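Local coordinates for Aac(6')-Ih protein (Acinetobacter baumannii, PDB 4E8O) that probably transfers the acetyl group of acetyl coenzyme A to the 6'-amino group of aminoglycoside antibiotics, a reaction that confers resistance, at residues I102-E107 against S111-G116; S30-W35 against Q56-A61; A81-E86 against F128-F133. All blocks are in the same frame, centred on the assembly; numbering follows the deposited sequence.

The three contacts are arranged about one GNAT-fold sheet. Contacts 1 and 3 lie at the two ends of helix 113-127, on one face of the sheet, while contact 2 joins helices 32-42 and 47-57 on the opposite face. Contact 1 is set at the loop that in this family holds the pyrophosphate of acetyl coenzyme A, and contact 3 borders the subunit interface. Their centres are about 22 Å apart, on opposite sides of the chain's centre. Contact 2 lies about 20 Å, centre to centre, from each of them. It meets contact 3 beyond the last turn of helix 47-57, where Ala61 O packs at 3.1 Å from Phe128 CZ.

Contact 1 of 3, residues I102-E107 against S111-G116; sequences IFVLPE and SGIATG
Ile102 and Val104 press the end of strand 96-104 against Ile113 and Ala114, in the first turn of helix 113-127. This is the opening of a beta-alpha-beta unit, and the signature Arg-x-x-Gly-x-Ala of GNAT enzymes, which in relatives cradles the pyrophosphate of acetyl coenzyme A, runs from the connecting loop into the first turn of the helix. Ile102 can be followed outward. Its CB points at the helix, CG1 lies trans to the backbone N (chi1 -176°), and chi2 continues the extension, so the chain reaches its full length. Only its tip arrives: CD1 meets Ala114 CB at 3.9 Å and stands 4.1 Å from Ala114 O. Two residues on, with the strand's alternation, Val104 faces the same way on a shorter stem. Its CG1 touches Ile113 CG2 at 3.7 Å, and its CG2 lies 4.0 Å from Ala114 CB. Alanine suits the helix here because a single methyl lets both beta-branched side chains approach. Ile113 gives the strand its CG2 branch, whereas its longer arm leads away; the residue also packs on Met22. Gly112 occupies the N-cap position with phi 68°, a conformation easily adopted without a side chain, and its carbonyl receives weak bonds from the amides of Thr115 and Gly116. Just before it, Ser111 OG is hydrogen-bonded to Tyr108 O.

Contact 2 of 3, residues S30-W35 against Q56-A61; sequences SQLSDW and QLITQA
Trp35, with Leu32 one turn before it, meets Leu57 and Ile58 where helix 32-42 packs beside the end of helix 47-57, on one face of the GNAT sheet. Across the two segments the contact is wholly apolar. The six-membered ring of Trp35 does most of the touching: Leu57 CD1 comes to its edge, near the ring plane and 4.0 Å from CH2, while Ile58 CG2 approaches CZ3 obliquely at 3.6 Å. Holding CG trans to the backbone N (chi1 -175°) sends the indole across the gap between the segments, whose nearest CA atoms, Leu32 and Ile58, are 10.0 Å apart. A wide, flat side chain suits such a span. Leu32 adds a looser touch, its CD2 4.2 Å from Ile58 CD1.

Polar bonds lie around this cluster. Gln56 O takes two donors from Thr59, the amide N at 3.0 Å and OG1 at 2.7 Å, the hydroxyl bonding in the carbonyl plane on a lone pair. Trp35 NE1 is hydrogen-bonded to Glu80 OE2 on strand 75-84.

Tryptophan thus serves both chemistries: its six-membered ring packs with aliphatic carbons, while its buried N-H finds a carboxylate that ties the helix to the sheet.

Contact 3 of 3, residues A81-E86 against F128-F133; sequences ASIRYE and FACTEF
Ile83 packs against Phe128 and Cys130, which sit on either side of Ala129, the C-prime residue of the Schellman motif that ends helix 113-127. Ala129 has the positive phi (59°) that this cap requires, and the turn brings both neighbours toward strand 75-84. Ile83 CG1 stands over the face of the Phe128 ring, 3.7 Å from its centroid and 14° off the normal, a CH-pi contact. With CG1 trans to the carbonyl carbon (chi1 -54°), this branch is brought against the ring face, and CD1 follows it to 3.8 Å from CD2 of Phe128. The CG2 branch comes within 4.1 Å of Cys130 SG, which CD1, at the end of the longer arm, approaches equally closely. A forked isoleucine can thus serve an aromatic face and a small thiol together. Two residues on, past the strand's end, the Tyr85 side chain crosses that of Phe128 at about a right angle, its OH 3.8 Å from Phe128 CD1.

In the fold, the segment 128-133 is the link from helix to last strand of the beta-alpha-beta crossover, and Trp124 also meets Phe128 and Ile83. On the other face of strand 75-84, Arg84 NE gives a hydrogen bond of 3.0 Å to Ser82 OG, and NH2 forms a salt bridge with Glu100. Glu132 and Phe133 pair antiparallel with a strand of the second subunit.

Contact 1 of 3, residues I102-E107 against S111-G116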
loop_
_atom_site.group_PDB
_atom_site.type_symbol
_atom_site.label_atom_id
_atom_site.label_comp_id
_atom_site.label_asym_id
_atom_site.label_seq_id
_atom_site.Cartn_x
_atom_site.Cartn_y
_atom_site.Cartn_z
ATOM N N ILE B 102 -6.793 11.923 -9.370
ATOM C CA ILE B 102 -7.072 12.578 -10.632
ATOM C C ILE B 102 -8.453 13.211 -10.534
ATOM O O ILE B 102 -9.368 12.637 -9.936
ATOM C CB ILE B 102 -6.985 11.585 -11.811
ATOM C CG1 ILE B 102 -7.179 12.309 -13.146
ATOM C CG2 ILE B 102 -7.966 10.430 -11.621
ATOM C CD1 ILE B 102 -7.037 11.409 -14.358
ATOM N N PHE B 103 -8.597 14.408 -11.086
ATOM C CA PHE B 103 -9.889 15.070 -11.083
ATOM C C PHE B 103 -10.042 15.931 -12.318
ATOM O O PHE B 103 -9.196 16.775 -12.597
ATOM C CB PHE B 103 -10.061 15.938 -9.838
ATOM C CG PHE B 103 -11.272 16.820 -9.890
ATOM C CD1 PHE B 103 -12.532 16.305 -9.625
ATOM C CD2 PHE B 103 -11.155 18.161 -10.219
ATOM C CE1 PHE B 103 -13.654 17.114 -9.683
ATOM C CE2 PHE B 103 -12.265 18.973 -10.278
ATOM C CZ PHE B 103 -13.520 18.451 -10.007
ATOM N N VAL B 104 -11.124 15.708 -13.054
ATOM C CA VAL B 104 -11.465 16.531 -14.202
ATOM C C VAL B 104 -12.857 17.098 -13.968
ATOM O O VAL B 104 -13.751 16.377 -13.518
ATOM C CB VAL B 104 -11.471 15.705 -15.502
ATOM C CG1 VAL B 104 -11.740 16.600 -16.701
ATOM C CG2 VAL B 104 -10.152 14.966 -15.676
ATOM N N LEU B 105 -13.038 18.388 -14.246
ATOM C CA LEU B 105 -14.369 18.991 -14.201
ATOM C C LEU B 105 -15.276 18.274 -15.193
ATOM O O LEU B 105 -14.848 17.974 -16.309
ATOM C CB LEU B 105 -14.297 20.485 -14.522
ATOM C CG LEU B 105 -13.652 21.346 -13.437
ATOM C CD1 LEU B 105 -13.498 22.787 -13.894
ATOM C CD2 LEU B 105 -14.486 21.277 -12.182
ATOM N N PRO B 106 -16.527 17.987 -14.786
ATOM C CA PRO B 106 -17.468 17.175 -15.572
ATOM C C PRO B 106 -17.578 17.606 -17.032
ATOM O O PRO B 106 -17.583 16.745 -17.911
ATOM C CB PRO B 106 -18.800 17.406 -14.858
ATOM C CG PRO B 106 -18.419 17.673 -13.446
ATOM C CD PRO B 106 -17.133 18.457 -13.525
ATOM N N GLU B 107 -17.651 18.912 -17.282
ATOM C CA GLU B 107 -17.760 19.443 -18.641
ATOM C C GLU B 107 -16.590 19.040 -19.552
ATOM O O GLU B 107 -16.686 19.151 -20.777
ATOM C CB GLU B 107 -17.893 20.975 -18.605
ATOM C CG GLU B 107 -19.160 21.506 -17.918
ATOM C CD GLU B 107 -19.085 21.476 -16.395
ATOM O OE1 GLU B 107 -17.963 21.501 -15.845
ATOM O OE2 GLU B 107 -20.153 21.431 -15.746
ATOM N N SER B 111 -13.411 15.101 -23.270
ATOM C CA SER B 111 -12.277 15.623 -24.026
ATOM C C SER B 111 -11.082 14.681 -23.953
ATOM O O SER B 111 -10.142 14.795 -24.742
ATOM C CB SER B 111 -11.876 17.003 -23.505
ATOM O OG SER B 111 -11.457 16.935 -22.154
ATOM N N GLY B 112 -11.122 13.754 -23.003
ATOM C CA GLY B 112 -10.044 12.799 -22.837
ATOM C C GLY B 112 -8.757 13.446 -22.361
ATOM O O GLY B 112 -7.663 12.979 -22.687
ATOM N N ILE B 113 -8.882 14.525 -21.594
ATOM C CA ILE B 113 -7.716 15.168 -20.998
ATOM C C ILE B 113 -7.177 14.278 -19.880
ATOM O O ILE B 113 -5.998 14.338 -19.527
ATOM C CB ILE B 113 -8.055 16.583 -20.464
ATOM C CG1 ILE B 113 -6.789 17.309 -20.000
ATOM C CG2 ILE B 113 -9.076 16.511 -19.337
ATOM C CD1 ILE B 113 -5.778 17.535 -21.103
ATOM N N ALA B 114 -8.049 13.437 -19.336
ATOM C CA ALA B 114 -7.651 12.471 -18.322
ATOM C C ALA B 114 -6.682 11.447 -18.914
ATOM O O ALA B 114 -5.745 11.014 -18.249
ATOM C CB ALA B 114 -8.875 11.791 -17.737
ATOM N N THR B 115 -6.917 11.063 -20.167
ATOM C CA THR B 115 -6.007 10.173 -20.884
ATOM C C THR B 115 -4.643 10.839 -21.054
ATOM O O THR B 115 -3.604 10.213 -20.833
ATOM C CB THR B 115 -6.571 9.795 -22.267
ATOM O OG1 THR B 115 -7.748 8.995 -22.096
ATOM C CG2 THR B 115 -5.546 9.010 -23.075
ATOM N N GLY B 116 -4.658 12.115 -21.434
ATOM C CA GLY B 116 -3.436 12.879 -21.605
ATOM C C GLY B 116 -2.650 13.037 -20.315
ATOM O O GLY B 116 -1.417 13.016 -20.328
#

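Contact 2 of 3, residues S30-W35 against Q56-A61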
loop_
_atom_site.group_PDB
_atom_site.type_symbol
_atom_site.label_atom_id
_atom_site.label_comp_id
_atom_site.label_asym_id
_atom_site.label_seq_id
_atom_site.Cartn_x
_atom_site.Cartn_y
_atom_site.Cartn_z
ATOM N N SER B 30 3.684 29.146 -8.134
ATOM C CA SER B 30 2.858 30.231 -8.654
ATOM C C SER B 30 1.411 29.797 -8.906
ATOM O O SER B 30 0.519 30.640 -9.018
ATOM C CB SER B 30 3.473 30.781 -9.943
ATOM O OG SER B 30 3.869 29.729 -10.806
ATOM N N GLN B 31 1.186 28.485 -8.977
ATOM C CA GLN B 31 -0.115 27.924 -9.338
ATOM C C GLN B 31 -0.784 27.159 -8.192
ATOM O O GLN B 31 -1.652 26.321 -8.430
ATOM C CB GLN B 31 0.044 26.984 -10.542
ATOM C CG GLN B 31 0.597 27.635 -11.804
ATOM C CD GLN B 31 1.152 26.620 -12.782
ATOM O OE1 GLN B 31 1.805 25.657 -12.386
ATOM N NE2 GLN B 31 0.892 26.830 -14.067
ATOM N N LEU B 32 -0.383 27.446 -6.958
ATOM C CA LEU B 32 -0.915 26.738 -5.793
ATOM C C LEU B 32 -2.423 26.933 -5.607
ATOM O O LEU B 32 -3.133 26.007 -5.202
ATOM C CB LEU B 32 -0.161 27.156 -4.528
ATOM C CG LEU B 32 1.296 26.696 -4.436
ATOM C CD1 LEU B 32 2.034 27.433 -3.333
ATOM C CD2 LEU B 32 1.376 25.197 -4.212
ATOM N N SER B 33 -2.907 28.134 -5.909
ATOM C CA SER B 33 -4.332 28.444 -5.791
ATOM C C SER B 33 -5.188 27.643 -6.778
ATOM O O SER B 33 -6.231 27.099 -6.402
ATOM C CB SER B 33 -4.566 29.943 -5.975
ATOM O OG SER B 33 -5.947 30.235 -6.017
ATOM N N ASP B 34 -4.750 27.564 -8.034
ATOM C CA ASP B 34 -5.454 26.751 -9.028
ATOM C C ASP B 34 -5.456 25.277 -8.629
ATOM O O ASP B 34 -6.428 24.558 -8.871
ATOM C CB ASP B 34 -4.807 26.896 -10.406
ATOM C CG ASP B 34 -4.957 28.286 -10.982
ATOM O OD1 ASP B 34 -5.961 28.969 -10.669
ATOM O OD2 ASP B 34 -4.067 28.692 -11.759
ATOM N N TRP B 35 -4.352 24.837 -8.031
ATOM C CA TRP B 35 -4.192 23.456 -7.588
ATOM C C TRP B 35 -5.109 23.181 -6.405
ATOM O O TRP B 35 -5.780 22.149 -6.360
ATOM C CB TRP B 35 -2.731 23.200 -7.200
ATOM C CG TRP B 35 -2.411 21.768 -6.836
ATOM C CD1 TRP B 35 -3.211 20.672 -7.004
ATOM C CD2 TRP B 35 -1.197 21.290 -6.237
ATOM N NE1 TRP B 35 -2.569 19.547 -6.544
ATOM C CE2 TRP B 35 -1.332 19.899 -6.072
ATOM C CE3 TRP B 35 -0.009 21.906 -5.832
ATOM C CZ2 TRP B 35 -0.322 19.111 -5.512
ATOM C CZ3 TRP B 35 0.989 21.127 -5.280
ATOM C CH2 TRP B 35 0.828 19.744 -5.123
ATOM N N GLN B 56 5.214 20.575 0.190
ATOM C CA GLN B 56 6.191 19.492 0.302
ATOM C C GLN B 56 6.324 18.746 -1.022
ATOM O O GLN B 56 7.428 18.547 -1.524
ATOM C CB GLN B 56 5.761 18.491 1.380
ATOM C CG GLN B 56 5.684 19.038 2.801
ATOM C CD GLN B 56 5.218 17.977 3.787
ATOM O OE1 GLN B 56 5.141 16.793 3.447
ATOM N NE2 GLN B 56 4.904 18.395 5.009
ATOM N N LEU B 57 5.180 18.332 -1.566
ATOM C CA LEU B 57 5.112 17.542 -2.797
ATOM C C LEU B 57 5.919 18.131 -3.958
ATOM O O LEU B 57 6.590 17.395 -4.684
ATOM C CB LEU B 57 3.648 17.348 -3.229
ATOM C CG LEU B 57 2.716 16.551 -2.311
ATOM C CD1 LEU B 57 1.304 16.493 -2.871
ATOM C CD2 LEU B 57 3.242 15.150 -2.106
ATOM N N ILE B 58 5.862 19.450 -4.124
ATOM C CA ILE B 58 6.506 20.107 -5.266
ATOM C C ILE B 58 8.034 20.123 -5.173
ATOM O O ILE B 58 8.718 20.427 -6.152
ATOM C CB ILE B 58 5.969 21.545 -5.504
ATOM C CG1 ILE B 58 6.050 22.382 -4.226
ATOM C CG2 ILE B 58 4.538 21.515 -6.026
ATOM C CD1 ILE B 58 5.320 23.712 -4.319
ATOM N N THR B 59 8.565 19.799 -3.996
ATOM C CA THR B 59 10.013 19.702 -3.804
ATOM C C THR B 59 10.499 18.259 -3.934
ATOM O O THR B 59 11.703 17.999 -3.880
ATOM C CB THR B 59 10.447 20.215 -2.417
ATOM O OG1 THR B 59 9.999 19.302 -1.408
ATOM C CG2 THR B 59 9.870 21.595 -2.145
ATOM N N GLN B 60 9.565 17.325 -4.098
ATOM C CA GLN B 60 9.893 15.898 -4.060
ATOM C C GLN B 60 10.087 15.278 -5.448
ATOM O O GLN B 60 9.234 15.416 -6.323
ATOM C CB GLN B 60 8.831 15.128 -3.257
ATOM C CG GLN B 60 8.856 15.442 -1.750
ATOM C CD GLN B 60 7.674 14.857 -0.987
ATOM O OE1 GLN B 60 6.655 14.503 -1.573
ATOM N NE2 GLN B 60 7.812 14.758 0.330
ATOM N N ALA B 61 11.212 14.592 -5.631
ATOM C CA ALA B 61 11.562 13.983 -6.914
ATOM C C ALA B 61 10.700 12.772 -7.258
ATOM O O ALA B 61 10.529 12.445 -8.431
ATOM C CB ALA B 61 13.040 13.606 -6.930
#

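Contact 3 of 3, residues A81-E86 against F128-F133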
loop_
_atom_site.group_PDB
_atom_site.type_symbol
_atom_site.label_atom_id
_atom_site.label_comp_id
_atom_site.label_asym_id
_atom_site.label_seq_id
_atom_site.Cartn_x
_atom_site.Cartn_y
_atom_site.Cartn_z
ATOM N N ALA B 81 0.710 11.896 -8.710
ATOM C CA ALA B 81 1.208 10.530 -8.777
ATOM C C ALA B 81 2.493 10.431 -7.989
ATOM O O ALA B 81 3.115 11.450 -7.676
ATOM C CB ALA B 81 1.428 10.099 -10.224
ATOM N N SER B 82 2.892 9.204 -7.665
ATOM C CA SER B 82 4.130 8.986 -6.934
ATOM C C SER B 82 4.854 7.765 -7.467
ATOM O O SER B 82 4.273 6.950 -8.192
ATOM C CB SER B 82 3.843 8.785 -5.450
ATOM O OG SER B 82 3.001 7.664 -5.240
ATOM N N ILE B 83 6.133 7.651 -7.117
ATOM C CA ILE B 83 6.879 6.424 -7.340
ATOM C C ILE B 83 6.936 5.697 -6.001
ATOM O O ILE B 83 7.331 6.288 -4.993
ATOM C CB ILE B 83 8.314 6.700 -7.825
ATOM C CG1 ILE B 83 8.313 7.609 -9.062
ATOM C CG2 ILE B 83 9.030 5.387 -8.107
ATOM C CD1 ILE B 83 7.611 7.017 -10.280
ATOM N N ARG B 84 6.533 4.427 -5.984
ATOM C CA ARG B 84 6.475 3.648 -4.743
ATOM C C ARG B 84 7.544 2.571 -4.743
ATOM O O ARG B 84 7.686 1.844 -5.728
ATOM C CB ARG B 84 5.108 2.976 -4.593
ATOM C CG ARG B 84 3.924 3.921 -4.565
ATOM C CD ARG B 84 3.996 4.869 -3.386
ATOM N NE ARG B 84 2.716 5.536 -3.148
ATOM C CZ ARG B 84 1.747 5.035 -2.387
ATOM N NH1 ARG B 84 1.908 3.859 -1.785
ATOM N NH2 ARG B 84 0.619 5.710 -2.221
ATOM N N TYR B 85 8.278 2.452 -3.638
ATOM C CA TYR B 85 9.340 1.458 -3.539
ATOM C C TYR B 85 8.958 0.301 -2.620
ATOM O O TYR B 85 9.642 -0.720 -2.576
ATOM C CB TYR B 85 10.651 2.109 -3.095
ATOM C CG TYR B 85 11.291 2.915 -4.200
ATOM C CD1 TYR B 85 12.255 2.352 -5.025
ATOM C CD2 TYR B 85 10.910 4.226 -4.438
ATOM C CE1 TYR B 85 12.833 3.080 -6.046
ATOM C CE2 TYR B 85 11.483 4.959 -5.455
ATOM C CZ TYR B 85 12.440 4.380 -6.255
ATOM O OH TYR B 85 13.010 5.112 -7.269
ATOM N N GLU B 86 7.854 0.464 -1.902
ATOM C CA GLU B 86 7.332 -0.607 -1.066
ATOM C C GLU B 86 6.224 -1.332 -1.824
ATOM O O GLU B 86 5.625 -0.764 -2.743
ATOM C CB GLU B 86 6.833 -0.036 0.264
ATOM C CG GLU B 86 7.960 0.513 1.138
ATOM C CD GLU B 86 7.447 1.204 2.381
ATOM O OE1 GLU B 86 6.222 1.437 2.463
ATOM O OE2 GLU B 86 8.265 1.521 3.273
ATOM N N PHE B 128 11.942 6.488 -14.132
ATOM C CA PHE B 128 12.253 5.849 -12.861
ATOM C C PHE B 128 12.407 4.335 -12.998
ATOM O O PHE B 128 12.434 3.619 -11.996
ATOM C CB PHE B 128 11.174 6.184 -11.824
ATOM C CG PHE B 128 11.356 7.524 -11.161
ATOM C CD1 PHE B 128 12.160 7.647 -10.037
ATOM C CD2 PHE B 128 10.717 8.658 -11.650
ATOM C CE1 PHE B 128 12.333 8.872 -9.416
ATOM C CE2 PHE B 128 10.885 9.890 -11.032
ATOM C CZ PHE B 128 11.695 9.994 -9.913
ATOM N N ALA B 129 12.518 3.858 -14.238
ATOM C CA ALA B 129 12.624 2.427 -14.532
ATOM C C ALA B 129 11.425 1.627 -14.013
ATOM O O ALA B 129 11.567 0.483 -13.572
ATOM C CB ALA B 129 13.937 1.854 -14.004
ATOM N N CYS B 130 10.245 2.237 -14.079
ATOM C CA CYS B 130 8.998 1.553 -13.760
ATOM C C CYS B 130 8.400 0.937 -15.023
ATOM O O CYS B 130 8.516 1.496 -16.118
ATOM C CB CYS B 130 7.986 2.534 -13.171
ATOM S SG CYS B 130 8.441 3.247 -11.583
ATOM N N THR B 131 7.752 -0.213 -14.865
ATOM C CA THR B 131 7.048 -0.863 -15.964
ATOM C C THR B 131 5.586 -1.077 -15.591
ATOM O O THR B 131 4.788 -1.546 -16.409
ATOM C CB THR B 131 7.663 -2.223 -16.303
ATOM O OG1 THR B 131 7.510 -3.104 -15.184
ATOM C CG2 THR B 131 9.140 -2.072 -16.631
ATOM N N GLU B 132 5.241 -0.749 -14.349
ATOM C CA GLU B 132 3.866 -0.876 -13.885
ATOM C C GLU B 132 3.351 0.443 -13.302
ATOM O O GLU B 132 4.106 1.198 -12.680
ATOM C CB GLU B 132 3.735 -2.018 -12.865
ATOM C CG GLU B 132 3.835 -3.415 -13.479
ATOM C CD GLU B 132 3.680 -4.521 -12.455
ATOM O OE1 GLU B 132 4.185 -4.357 -11.326
ATOM O OE2 GLU B 132 3.058 -5.558 -12.773
ATOM N N PHE B 133 2.062 0.701 -13.520
ATOM C CA PHE B 133 1.387 1.919 -13.080
ATOM C C PHE B 133 0.133 1.435 -12.360
ATOM O O PHE B 133 -0.781 0.889 -12.989
ATOM C CB PHE B 133 1.015 2.768 -14.303
ATOM C CG PHE B 133 0.480 4.146 -13.979
ATOM C CD1 PHE B 133 0.392 4.601 -12.675
ATOM C CD2 PHE B 133 0.060 4.986 -15.002
ATOM C CE1 PHE B 133 -0.106 5.864 -12.394
ATOM C CE2 PHE B 133 -0.437 6.252 -14.732
ATOM C CZ PHE B 133 -0.523 6.691 -13.424
#